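Local atomic coordinates of 3-hydroxyisobutyryl-CoA hydrolase (Mycobacterium thermoresistibile, PDB entry 4HDT), a protein that probably hydrolyses 3-hydroxyisobutyryl-CoA to 3-hydroxyisobutyrate and free coenzyme A, and belongs to the enoyl-CoA hydratase/isomerase (crotonase) family. Residues 24-27 / 28-31; 271-274 / 275-279. All coordinates share one frame; numbering follows the deposited sequence.

Interaction 1: residues 24-27 / 28-31; sequences LNRP and KAIN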
loop_
_atom_site.group_PDB
_atom_site.type_symbol
_atom_site.label_atom_id
_atom_site.label_comp_id
_atom_site.label_asym_id
_atom_site.label_seq_id
_atom_site.Cartn_x
_atom_site.Cartn_y
_atom_site.Cartn_z
ATOM N N LEU A 24 -4.007 15.065 4.650
ATOM C CA LEU A 24 -2.891 14.585 5.446
ATOM C C LEU A 24 -1.871 15.735 5.541
ATOM O O LEU A 24 -1.637 16.404 4.540
ATOM C CB LEU A 24 -2.219 13.412 4.758
ATOM C CG LEU A 24 -3.141 12.237 4.507
ATOM C CD1 LEU A 24 -2.344 11.144 3.874
ATOM C CD2 LEU A 24 -3.801 11.748 5.795
ATOM N N ASN A 25 -1.337 16.001 6.734
ATOM C CA ASN A 25 -0.616 17.277 6.940
ATOM C C ASN A 25 0.626 17.109 7.804
ATOM O O ASN A 25 0.772 17.763 8.839
ATOM C CB ASN A 25 -1.569 18.336 7.522
ATOM C CG ASN A 25 -0.945 19.710 7.607
ATOM O OD1 ASN A 25 -0.187 20.132 6.704
ATOM N ND2 ASN A 25 -1.200 20.403 8.709
ATOM N N ARG A 26 1.548 16.286 7.336
ATOM C CA ARG A 26 2.918 16.263 7.841
ATOM C C ARG A 26 3.848 16.369 6.624
ATOM O O ARG A 26 4.580 15.438 6.293
ATOM C CB ARG A 26 3.180 14.998 8.637
ATOM C CG ARG A 26 2.152 14.761 9.745
ATOM C CD ARG A 26 2.674 13.934 10.903
ATOM N NE ARG A 26 3.404 12.773 10.490
ATOM C CZ ARG A 26 4.380 12.184 11.172
ATOM N NH1 ARG A 26 4.948 11.102 10.651
ATOM N NH2 ARG A 26 4.734 12.610 12.387
ATOM N N PRO A 27 3.795 17.507 5.930
ATOM C CA PRO A 27 4.519 17.520 4.637
ATOM C C PRO A 27 6.049 17.346 4.720
ATOM O O PRO A 27 6.645 16.834 3.769
ATOM C CB PRO A 27 4.143 18.868 4.039
ATOM C CG PRO A 27 3.696 19.698 5.177
ATOM C CD PRO A 27 3.010 18.728 6.124
ATOM N N LYS A 28 6.663 17.759 5.836
ATOM C CA LYS A 28 8.103 17.557 5.979
ATOM C C LYS A 28 8.463 16.050 6.036
ATOM O O LYS A 28 9.596 15.697 5.672
ATOM C CB LYS A 28 8.652 18.319 7.178
ATOM C CG LYS A 28 8.577 19.823 6.983
ATOM C CD LYS A 28 8.953 20.616 8.221
ATOM C CE LYS A 28 8.748 22.100 7.973
ATOM N NZ LYS A 28 9.392 22.927 9.034
ATOM N N ALA A 29 7.494 15.186 6.391
ATOM C CA ALA A 29 7.638 13.717 6.421
ATOM C C ALA A 29 6.902 13.037 5.224
ATOM O O ALA A 29 6.584 11.849 5.274
ATOM C CB ALA A 29 7.108 13.148 7.736
ATOM N N ILE A 30 6.579 13.829 4.212
ATOM C CA ILE A 30 5.764 13.379 3.081
ATOM C C ILE A 30 4.520 12.689 3.616
ATOM O O ILE A 30 4.056 11.647 3.133
ATOM C CB ILE A 30 6.524 12.555 2.034
ATOM C CG1 ILE A 30 7.918 13.153 1.766
ATOM C CG2 ILE A 30 5.726 12.523 0.748
ATOM C CD1 ILE A 30 8.701 12.382 0.710
ATOM N N ASN A 31 3.942 13.332 4.623
ATOM C CA ASN A 31 2.655 12.933 5.167
ATOM C C ASN A 31 2.611 11.497 5.712
ATOM O O ASN A 31 1.516 10.869 5.729
ATOM C CB ASN A 31 1.548 13.220 4.146
ATOM C CG ASN A 31 1.537 14.666 3.690
ATOM O OD1 ASN A 31 1.633 15.591 4.521
ATOM N ND2 ASN A 31 1.305 14.892 2.389
#
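The turn that leads out of strand 19-24 toward helix 35-49 in this crotonase fold is closed by N31 folding back onto R26. It illustrates how an asparagine can tie a loop together with its side chain as well as its backbone. Two bonds join the pair. The carboxamide oxygen N31 OD1 accepts from R26 N at 2.9 Å, with the donor lying in the plane of the amide, while N31 N returns a bond of 2.8 Å to R26 O. R26 O takes a second N-H, from A29 N at 2.9 Å, and the two donors come from opposite faces of its plane. One step further on, P27 O receives I30 N at 3.0 Å; the two i to i+3 bonds, A29 N to R26 O and I30 N to P27 O, make a short 3-10 turn at P27 and K28. I30 and N31 then both adopt left-handed backbone angles (phi 50° and 59°), which bring the chain round beside R26. With its CG anti to the carbonyl carbon (chi1 -55°), N31 lays its CB against L24 CB at 3.8 Å and holds its amide beside the end of strand 19-24, at L24. The other end of this amide is also engaged: N31 ND2 donates to A62 O and L67 O, which fixes the rotation of the buried group and stitches the turn to the loop beyond strand 56-61. R26 bends near its end and passes its guanidinium under the methyl of A29, whose CB sits over one face, 4.2 Å from R26 NH1. Beyond the turn, NH1 reaches D72 in a salt bridge and also bonds S32 OG. The LNRP-x-x-x-N sequence is familiar from the crotonase family, and the turn is consistent with that fold's link between an early strand and helix.

Interaction 2: residues 271-274 / 275-279; sequences VTLE and SVRRA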
loop_
_atom_site.group_PDB
_atom_site.type_symbol
_atom_site.label_atom_id
_atom_site.label_comp_id
_atom_site.label_asym_id
_atom_site.label_seq_id
_atom_site.Cartn_x
_atom_site.Cartn_y
_atom_site.Cartn_z
ATOM N N VAL A 271 7.675 -14.793 2.642
ATOM C CA VAL A 271 6.360 -14.628 3.250
ATOM C C VAL A 271 5.460 -13.818 2.305
ATOM O O VAL A 271 4.250 -14.068 2.207
ATOM C CB VAL A 271 6.457 -14.014 4.642
ATOM C CG1 VAL A 271 5.077 -13.750 5.213
ATOM C CG2 VAL A 271 7.259 -14.904 5.600
ATOM N N THR A 272 6.040 -12.842 1.607
ATOM C CA THR A 272 5.321 -12.045 0.627
ATOM C C THR A 272 4.766 -12.902 -0.517
ATOM O O THR A 272 3.593 -12.782 -0.886
ATOM C CB THR A 272 6.174 -10.877 0.122
ATOM O OG1 THR A 272 6.408 -9.994 1.227
ATOM C CG2 THR A 272 5.443 -10.101 -0.965
ATOM N N LEU A 273 5.606 -13.775 -1.061
ATOM C CA LEU A 273 5.138 -14.682 -2.097
ATOM C C LEU A 273 3.965 -15.536 -1.602
ATOM O O LEU A 273 2.927 -15.647 -2.279
ATOM C CB LEU A 273 6.278 -15.556 -2.615
ATOM C CG LEU A 273 5.934 -16.573 -3.721
ATOM C CD1 LEU A 273 5.330 -15.839 -4.912
ATOM C CD2 LEU A 273 7.196 -17.338 -4.122
ATOM N N GLU A 274 4.099 -16.078 -0.409
ATOM C CA GLU A 274 3.034 -16.922 0.153
ATOM C C GLU A 274 1.776 -16.096 0.453
ATOM O O GLU A 274 0.655 -16.577 0.229
ATOM C CB GLU A 274 3.518 -17.643 1.397
ATOM C CG GLU A 274 2.529 -18.613 1.999
ATOM C CD GLU A 274 2.305 -19.876 1.186
ATOM O OE1 GLU A 274 3.118 -20.249 0.291
ATOM O OE2 GLU A 274 1.257 -20.503 1.441
ATOM N N SER A 275 1.963 -14.862 0.930
ATOM C CA SER A 275 0.820 -14.007 1.262
ATOM C C SER A 275 -0.009 -13.687 0.031
ATOM O O SER A 275 -1.236 -13.732 0.048
ATOM C CB SER A 275 1.301 -12.709 1.919
ATOM O OG SER A 275 1.840 -13.000 3.192
ATOM N N VAL A 276 0.664 -13.338 -1.075
ATOM C CA VAL A 276 -0.063 -12.947 -2.268
ATOM C C VAL A 276 -0.793 -14.169 -2.827
ATOM O O VAL A 276 -1.950 -14.084 -3.246
ATOM C CB VAL A 276 0.878 -12.272 -3.298
ATOM C CG1 VAL A 276 0.144 -12.039 -4.610
ATOM C CG2 VAL A 276 1.409 -10.970 -2.772
ATOM N N ARG A 277 -0.132 -15.309 -2.819
ATOM C CA ARG A 277 -0.782 -16.533 -3.288
ATOM C C ARG A 277 -1.987 -16.929 -2.450
ATOM O O ARG A 277 -3.023 -17.310 -3.002
ATOM C CB ARG A 277 0.228 -17.634 -3.336
ATOM C CG ARG A 277 1.157 -17.445 -4.486
ATOM C CD ARG A 277 2.055 -18.634 -4.475
ATOM N NE ARG A 277 3.007 -18.507 -5.530
ATOM C CZ ARG A 277 4.110 -19.246 -5.602
ATOM N NH1 ARG A 277 4.410 -20.149 -4.663
ATOM N NH2 ARG A 277 4.913 -19.036 -6.597
ATOM N N ARG A 278 -1.886 -16.813 -1.127
ATOM C CA ARG A 278 -3.038 -17.099 -0.250
ATOM C C ARG A 278 -4.154 -16.061 -0.418
ATOM O O ARG A 278 -5.310 -16.417 -0.494
ATOM C CB ARG A 278 -2.602 -17.172 1.220
ATOM C CG ARG A 278 -1.775 -18.402 1.566
ATOM C CD ARG A 278 -1.518 -18.499 3.040
ATOM N NE ARG A 278 -0.564 -19.552 3.340
ATOM C CZ ARG A 278 -0.429 -20.135 4.533
ATOM N NH1 ARG A 278 -1.231 -19.838 5.554
ATOM N NH2 ARG A 278 0.488 -21.072 4.684
ATOM N N ALA A 279 -3.803 -14.778 -0.546
ATOM C CA ALA A 279 -4.763 -13.698 -0.756
ATOM C C ALA A 279 -5.576 -13.873 -2.028
ATOM O O ALA A 279 -6.753 -13.572 -2.066
ATOM C CB ALA A 279 -4.059 -12.349 -0.753
#
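A bend at the second torsion of E274 (chi2 71°) curls its carboxylate along the helix toward R278, whose chain runs extended from CG to NE. E274 OE2 meets R278 NE at 2.8 Å in an i to i+4 salt bridge. The bond is nearly straight (172°), uses the anti lone pair of OE2 and enters at the edge of the guanidinium, in its plane, although the carboxylate and guanidinium planes are 82° apart. A weak second bond runs from R278 NH2 to the same E274 OE2, at 3.4 Å. One residue earlier, L273 lays CD1 over a face of the R277 guanidinium, 3.6 Å from NE, while R277 NH1 is hydrogen-bonded to D237 O. On another side of the helix, S275 OG doubles the helical bond to V271 O: OG at 2.8 Å and N at 2.7 Å approach that carbonyl from opposite faces, so the buried hydroxyl is satisfied within its own helix. R278 also forms a salt bridge with E336 and a cation-pi contact with F339. Around helix 266-279, V271 and S275 rest on V295 of helix 285-299, L273 and V276 on L166 of helix 164-171, and A279 against helix 153-158.

Overall arrangement
Interactions 1 and 2 lie on opposite sides of the chain's centre, about 31 Å apart between centres and about 22 Å between nearest atoms, and share no structural element. Interaction 1 is a partly buried turn that joins a sheet strand to a helix; a brief 3-10 turn, a further backbone bond and a side-chain amide hold it together. Interaction 2 lies within one helix of the helical part of the fold and is largely buried. There the backbone bonds are regular, and the side chains add a salt bridge, an aliphatic cover over a guanidinium and a serine bonded to its own helix. In both, arginine ends also reach partners elsewhere in the chain.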